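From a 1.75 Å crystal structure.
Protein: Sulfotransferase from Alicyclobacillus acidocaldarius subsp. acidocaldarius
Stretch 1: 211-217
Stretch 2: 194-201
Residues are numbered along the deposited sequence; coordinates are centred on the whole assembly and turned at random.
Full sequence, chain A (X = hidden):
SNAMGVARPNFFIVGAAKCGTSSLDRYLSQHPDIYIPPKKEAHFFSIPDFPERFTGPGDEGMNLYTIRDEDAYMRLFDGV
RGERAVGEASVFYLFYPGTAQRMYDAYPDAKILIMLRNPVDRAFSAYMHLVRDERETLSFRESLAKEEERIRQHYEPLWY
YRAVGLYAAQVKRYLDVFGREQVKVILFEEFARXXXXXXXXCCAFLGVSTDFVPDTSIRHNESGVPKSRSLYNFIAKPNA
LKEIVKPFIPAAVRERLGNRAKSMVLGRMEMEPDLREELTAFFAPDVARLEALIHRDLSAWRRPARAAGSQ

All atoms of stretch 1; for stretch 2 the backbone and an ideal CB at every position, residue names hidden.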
ATOM      1  N   ASP A 211      17.133 -12.554  13.741  1.00 23.11           N
ATOM      2  CA  ASP A 211      16.736 -13.552  14.709  1.00 29.69           C
ATOM      3  C   ASP A 211      15.681 -12.803  15.490  1.00 31.97           C
ATOM      4  O   ASP A 211      15.926 -12.213  16.543  1.00 31.18           O
ATOM      5  CB  ASP A 211      17.959 -13.823  15.589  1.00 30.63           C
ATOM      6  CG  ASP A 211      17.682 -14.800  16.721  1.00 40.76           C
ATOM      7  OD1 ASP A 211      16.830 -15.697  16.560  1.00 44.96           O
ATOM      8  OD2 ASP A 211      18.343 -14.674  17.774  1.00 41.91           O
ATOM      9  N   PHE A 212      14.458 -12.994  15.016  1.00 27.95           N
ATOM     10  CA  PHE A 212      13.292 -12.332  15.556  1.00 24.66           C
ATOM     11  C   PHE A 212      12.138 -13.222  15.175  1.00 25.18           C
ATOM     12  O   PHE A 212      12.079 -13.690  14.038  1.00 25.20           O
ATOM     13  CB  PHE A 212      13.169 -10.952  14.895  1.00 23.25           C
ATOM     14  CG  PHE A 212      11.832 -10.282  15.093  1.00 22.11           C
ATOM     15  CD1 PHE A 212      11.387  -9.960  16.360  1.00 22.12           C
ATOM     16  CD2 PHE A 212      11.047  -9.932  13.996  1.00 22.42           C
ATOM     17  CE1 PHE A 212      10.158  -9.333  16.541  1.00 27.80           C
ATOM     18  CE2 PHE A 212       9.824  -9.305  14.167  1.00 22.30           C
ATOM     19  CZ  PHE A 212       9.376  -9.008  15.447  1.00 22.25           C
ATOM     20  N   VAL A 213      11.202 -13.442  16.087  1.00 21.44           N
ATOM     21  CA  VAL A 213       9.929 -14.048  15.727  1.00 24.35           C
ATOM     22  C   VAL A 213       8.791 -13.122  16.099  1.00 26.71           C
ATOM     23  O   VAL A 213       8.569 -12.893  17.288  1.00 27.24           O
ATOM     24  CB  VAL A 213       9.728 -15.408  16.412  1.00 36.23           C
ATOM     25  CG1 VAL A 213       8.404 -16.016  15.981  1.00 33.79           C
ATOM     26  CG2 VAL A 213      10.877 -16.337  16.071  1.00 36.35           C
ATOM     27  N   PRO A 214       8.046 -12.611  15.111  1.00 22.89           N
ATOM     28  CA  PRO A 214       6.923 -11.770  15.523  1.00 23.84           C
ATOM     29  C   PRO A 214       5.841 -12.609  16.187  1.00 29.67           C
ATOM     30  O   PRO A 214       5.735 -13.814  15.934  1.00 28.55           O
ATOM     31  CB  PRO A 214       6.411 -11.203  14.196  1.00 23.89           C
ATOM     32  CG  PRO A 214       6.782 -12.238  13.189  1.00 25.52           C
ATOM     33  CD  PRO A 214       8.121 -12.761  13.647  1.00 24.16           C
ATOM     34  N   ASP A 215       5.026 -11.962  17.012  1.00 26.33           N
ATOM     35  CA  ASP A 215       3.877 -12.622  17.611  1.00 28.43           C
ATOM     36  C   ASP A 215       2.711 -12.388  16.655  1.00 33.76           C
ATOM     37  O   ASP A 215       2.259 -11.260  16.461  1.00 31.54           O
ATOM     38  CB  ASP A 215       3.589 -12.002  18.973  1.00 33.88           C
ATOM     39  CG  ASP A 215       2.263 -12.451  19.558  1.00 45.66           C
ATOM     40  OD1 ASP A 215       1.597 -13.329  18.967  1.00 41.13           O
ATOM     41  OD2 ASP A 215       1.899 -11.921  20.628  1.00 45.32           O
ATOM     42  N   THR A 216       2.262 -13.466  16.024  1.00 28.26           N
ATOM     43  CA  THR A 216       1.242 -13.385  14.980  1.00 33.60           C
ATOM     44  C   THR A 216      -0.163 -13.672  15.505  1.00 47.00           C
ATOM     45  O   THR A 216      -1.122 -13.734  14.730  1.00 46.55           O
ATOM     46  CB  THR A 216       1.571 -14.306  13.792  1.00 40.88           C
ATOM     47  OG1 THR A 216       1.656 -15.663  14.244  1.00 48.25           O
ATOM     48  CG2 THR A 216       2.898 -13.893  13.159  1.00 38.18           C
ATOM     49  N   SER A 217      -0.278 -13.875  16.817  1.00 50.53           N
ATOM     50  CA  SER A 217      -1.584 -14.174  17.416  1.00 59.17           C
ATOM     51  C   SER A 217      -2.658 -13.157  17.017  1.00 66.89           C
ATOM     52  O   SER A 217      -2.511 -11.952  17.229  1.00 68.18           O
ATOM     53  CB  SER A 217      -1.501 -14.292  18.943  1.00 57.09           C
ATOM     54  OG  SER A 217      -1.291 -13.028  19.548  1.00 60.67           O
ATOM     55  N   UNK A 194       3.252 -17.778   5.145  1.00 23.09           N
ATOM     56  CA  UNK A 194       4.356 -17.837   6.096  1.00 18.40           C
ATOM     57  C   UNK A 194       4.763 -16.439   6.545  1.00 20.63           C
ATOM     58  O   UNK A 194       5.797 -15.936   6.111  1.00 20.29           O
ATOM     59  CB  UNK A 194       5.553 -18.563   5.480  1.00 18.40           C
ATOM     60  N   UNK A 195       3.944 -15.799   7.395  1.00 21.16           N
ATOM     61  CA  UNK A 195       4.250 -14.421   7.797  1.00 18.42           C
ATOM     62  C   UNK A 195       5.590 -14.292   8.511  1.00 20.52           C
ATOM     63  O   UNK A 195       6.257 -13.268   8.354  1.00 19.82           O
ATOM     64  CB  UNK A 195       3.140 -13.887   8.705  1.00 18.42           C
ATOM     65  N   UNK A 196       5.984 -15.299   9.291  1.00 17.75           N
ATOM     66  CA  UNK A 196       7.263 -15.198   9.990  1.00 20.28           C
ATOM     67  C   UNK A 196       8.414 -15.110   8.989  1.00 18.96           C
ATOM     68  O   UNK A 196       9.323 -14.298   9.151  1.00 16.63           O
ATOM     69  CB  UNK A 196       7.460 -16.394  10.923  1.00 20.28           C
ATOM     70  N   UNK A 197       8.368 -15.934   7.946  1.00 19.31           N
ATOM     71  CA  UNK A 197       9.442 -15.922   6.954  1.00 20.68           C
ATOM     72  C   UNK A 197       9.484 -14.583   6.232  1.00 17.00           C
ATOM     73  O   UNK A 197      10.556 -14.010   6.002  1.00 15.74           O
ATOM     74  CB  UNK A 197       9.261 -17.061   5.948  1.00 20.68           C
ATOM     75  N   UNK A 198       8.312 -14.087   5.850  1.00 13.71           N
ATOM     76  CA  UNK A 198       8.258 -12.814   5.139  1.00 14.08           C
ATOM     77  C   UNK A 198       8.750 -11.673   6.026  1.00 17.60           C
ATOM     78  O   UNK A 198       9.517 -10.821   5.589  1.00 15.32           O
ATOM     79  CB  UNK A 198       6.833 -12.532   4.657  1.00 14.08           C
ATOM     80  N   UNK A 199       8.326 -11.653   7.285  1.00 16.64           N
ATOM     81  CA  UNK A 199       8.829 -10.637   8.204  1.00 12.41           C
ATOM     82  C   UNK A 199      10.353 -10.711   8.358  1.00 11.97           C
ATOM     83  O   UNK A 199      11.037  -9.690   8.355  1.00 13.97           O
ATOM     84  CB  UNK A 199       8.158 -10.791   9.570  1.00 12.41           C
ATOM     85  N   UNK A 200      10.891 -11.922   8.497  1.00 12.69           N
ATOM     86  CA  UNK A 200      12.343 -12.065   8.595  1.00 12.95           C
ATOM     87  C   UNK A 200      13.070 -11.600   7.328  1.00 12.56           C
ATOM     88  O   UNK A 200      14.157 -11.031   7.412  1.00 14.17           O
ATOM     89  CB  UNK A 200      12.699 -13.525   8.884  1.00 12.95           C
ATOM     90  N   UNK A 201      12.480 -11.862   6.163  1.00 13.48           N
ATOM     91  CA  UNK A 201      13.030 -11.353   4.898  1.00 11.93           C
ATOM     92  C   UNK A 201      13.065  -9.822   4.919  1.00 14.77           C
ATOM     93  O   UNK A 201      14.033  -9.202   4.452  1.00 14.69           O
ATOM     94  CB  UNK A 201      12.204 -11.850   3.710  1.00 11.93           C
TER

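Position 194 lies just before a helix that begins at 195, with phi/psi of -143/74 and nothing of stretch 1 within 5.5 Å of its ideal CB. Such a place favours a short side chain able to accept a hydrogen bond from the free amides of the first turn: Asp, Asn, Ser or Thr. It is Asp194, whose OD1 accepts from the backbone N of residue 197 at 3.1 Å, the capping bond.

At 195, in the first turn, CA-to-CB points toward stretch 1, and the ideal CB lies 4.5 Å from Thr216 CG2. A small or medium apolar residue would suit. Phi of -61° also admits proline, which is at home here because a first-turn residue needs no amide hydrogen for the helix ladder. The residue is Pro195; its CG sits 4.3 Å from Thr216 CG2.

The CB of 196 points sideways, yet its ideal position is 4.6 Å from Pro214 CD and 5.2 Å from Val213 CG1. These carbons invite an apolar side chain, such as Val, Ile, Leu or Met. Val196, with chi1 t, directs CG2 into this group, 4.2 Å from Pro214 CD and 4.3 Å from Val213 CG1.

Positions 197 and 198 are out of reach of stretch 1, which therefore sets little preference beyond compatibility with a helix. They are Gln197, whose NE2 donates to OD1 of residue 201 at 3.0 Å, one turn on, and Val198.

Position 199 points toward stretch 1, its ideal CB 4.1 Å from Pro214 CG and 5.1 Å from Phe212 CE2. Facing both a proline ring and an aromatic edge, a compact apolar residue is expected, with Val, Ile or Ala all plausible. Val199 places CG1 3.7 Å from Phe212 CE2, at the ring edge, and 4.0 Å from Pro214 CG.

At 200 the CB points sideways, 5.2 Å from Phe212 O. This carbonyl, with the Asp211 carboxylate farther out, calls for a long donor: Arg, Lys or perhaps Gln. The Arg200 side chain runs across the course of stretch 1, its end coming nearer, and its NE donates to Phe212 O at 3.0 Å and 161°, the acceptor lying near the guanidinium plane. NH2 reaches 3.2 Å from Val213 CG2 and makes a weak 3.1 Å hydrogen bond to a water, which in turn donates to Asp211 OD1 at 2.5 Å. The acidic group is thus engaged through water.

Position 201 again lies beyond stretch 1, leaving many residues possible; Asp201 accepts the bond from Gln197.

Stretch 2 194-201: DPVQVVRD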
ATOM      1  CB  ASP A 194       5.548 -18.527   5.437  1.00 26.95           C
ATOM      2  CG  ASP A 194       6.591 -18.978   6.432  1.00 32.89           C
ATOM      3  OD1 ASP A 194       6.631 -18.446   7.568  1.00 32.29           O
ATOM      4  OD2 ASP A 194       7.382 -19.872   6.063  1.00 36.35           O
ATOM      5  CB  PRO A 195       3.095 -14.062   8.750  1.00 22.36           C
ATOM      6  CG  PRO A 195       2.448 -15.382   9.109  1.00 28.85           C
ATOM      7  CD  PRO A 195       2.635 -16.245   7.906  1.00 23.73           C
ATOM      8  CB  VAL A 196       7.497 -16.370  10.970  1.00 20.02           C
ATOM      9  CG1 VAL A 196       8.920 -16.335  11.497  1.00 22.87           C
ATOM     10  CG2 VAL A 196       6.493 -16.302  12.119  1.00 23.02           C
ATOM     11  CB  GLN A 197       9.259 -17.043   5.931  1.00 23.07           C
ATOM     12  CG  GLN A 197      10.394 -17.111   4.919  1.00 21.39           C
ATOM     13  CD  GLN A 197      11.715 -17.444   5.581  1.00 30.00           C
ATOM     14  OE1 GLN A 197      11.847 -18.481   6.225  1.00 30.11           O
ATOM     15  NE2 GLN A 197      12.688 -16.550   5.456  1.00 27.24           N
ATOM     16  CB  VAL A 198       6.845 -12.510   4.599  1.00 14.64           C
ATOM     17  CG1 VAL A 198       6.784 -11.084   4.025  1.00 22.27           C
ATOM     18  CG2 VAL A 198       6.461 -13.534   3.541  1.00 23.29           C
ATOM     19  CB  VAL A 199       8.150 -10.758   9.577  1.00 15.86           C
ATOM     20  CG1 VAL A 199       8.891  -9.931  10.619  1.00 18.40           C
ATOM     21  CG2 VAL A 199       6.679 -10.323   9.449  1.00 14.79           C
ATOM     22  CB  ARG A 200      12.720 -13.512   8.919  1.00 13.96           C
ATOM     23  CG  ARG A 200      12.413 -13.882  10.348  1.00 14.59           C
ATOM     24  CD  ARG A 200      12.561 -15.387  10.545  1.00 21.61           C
ATOM     25  NE  ARG A 200      12.669 -15.734  11.952  1.00 28.03           N
ATOM     26  CZ  ARG A 200      12.756 -16.983  12.399  1.00 33.26           C
ATOM     27  NH1 ARG A 200      12.729 -17.998  11.545  1.00 29.74           N
ATOM     28  NH2 ARG A 200      12.870 -17.217  13.700  1.00 30.99           N
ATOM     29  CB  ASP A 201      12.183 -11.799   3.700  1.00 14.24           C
ATOM     30  CG  ASP A 201      12.244 -13.297   3.439  1.00 23.87           C
ATOM     31  OD1 ASP A 201      13.159 -13.978   3.954  1.00 25.43           O
ATOM     32  OD2 ASP A 201      11.359 -13.797   2.697  1.00 24.42           O
TER
HETATM   33  O   HOH W   1      14.409 -16.088  16.184  1.00 45.38           O
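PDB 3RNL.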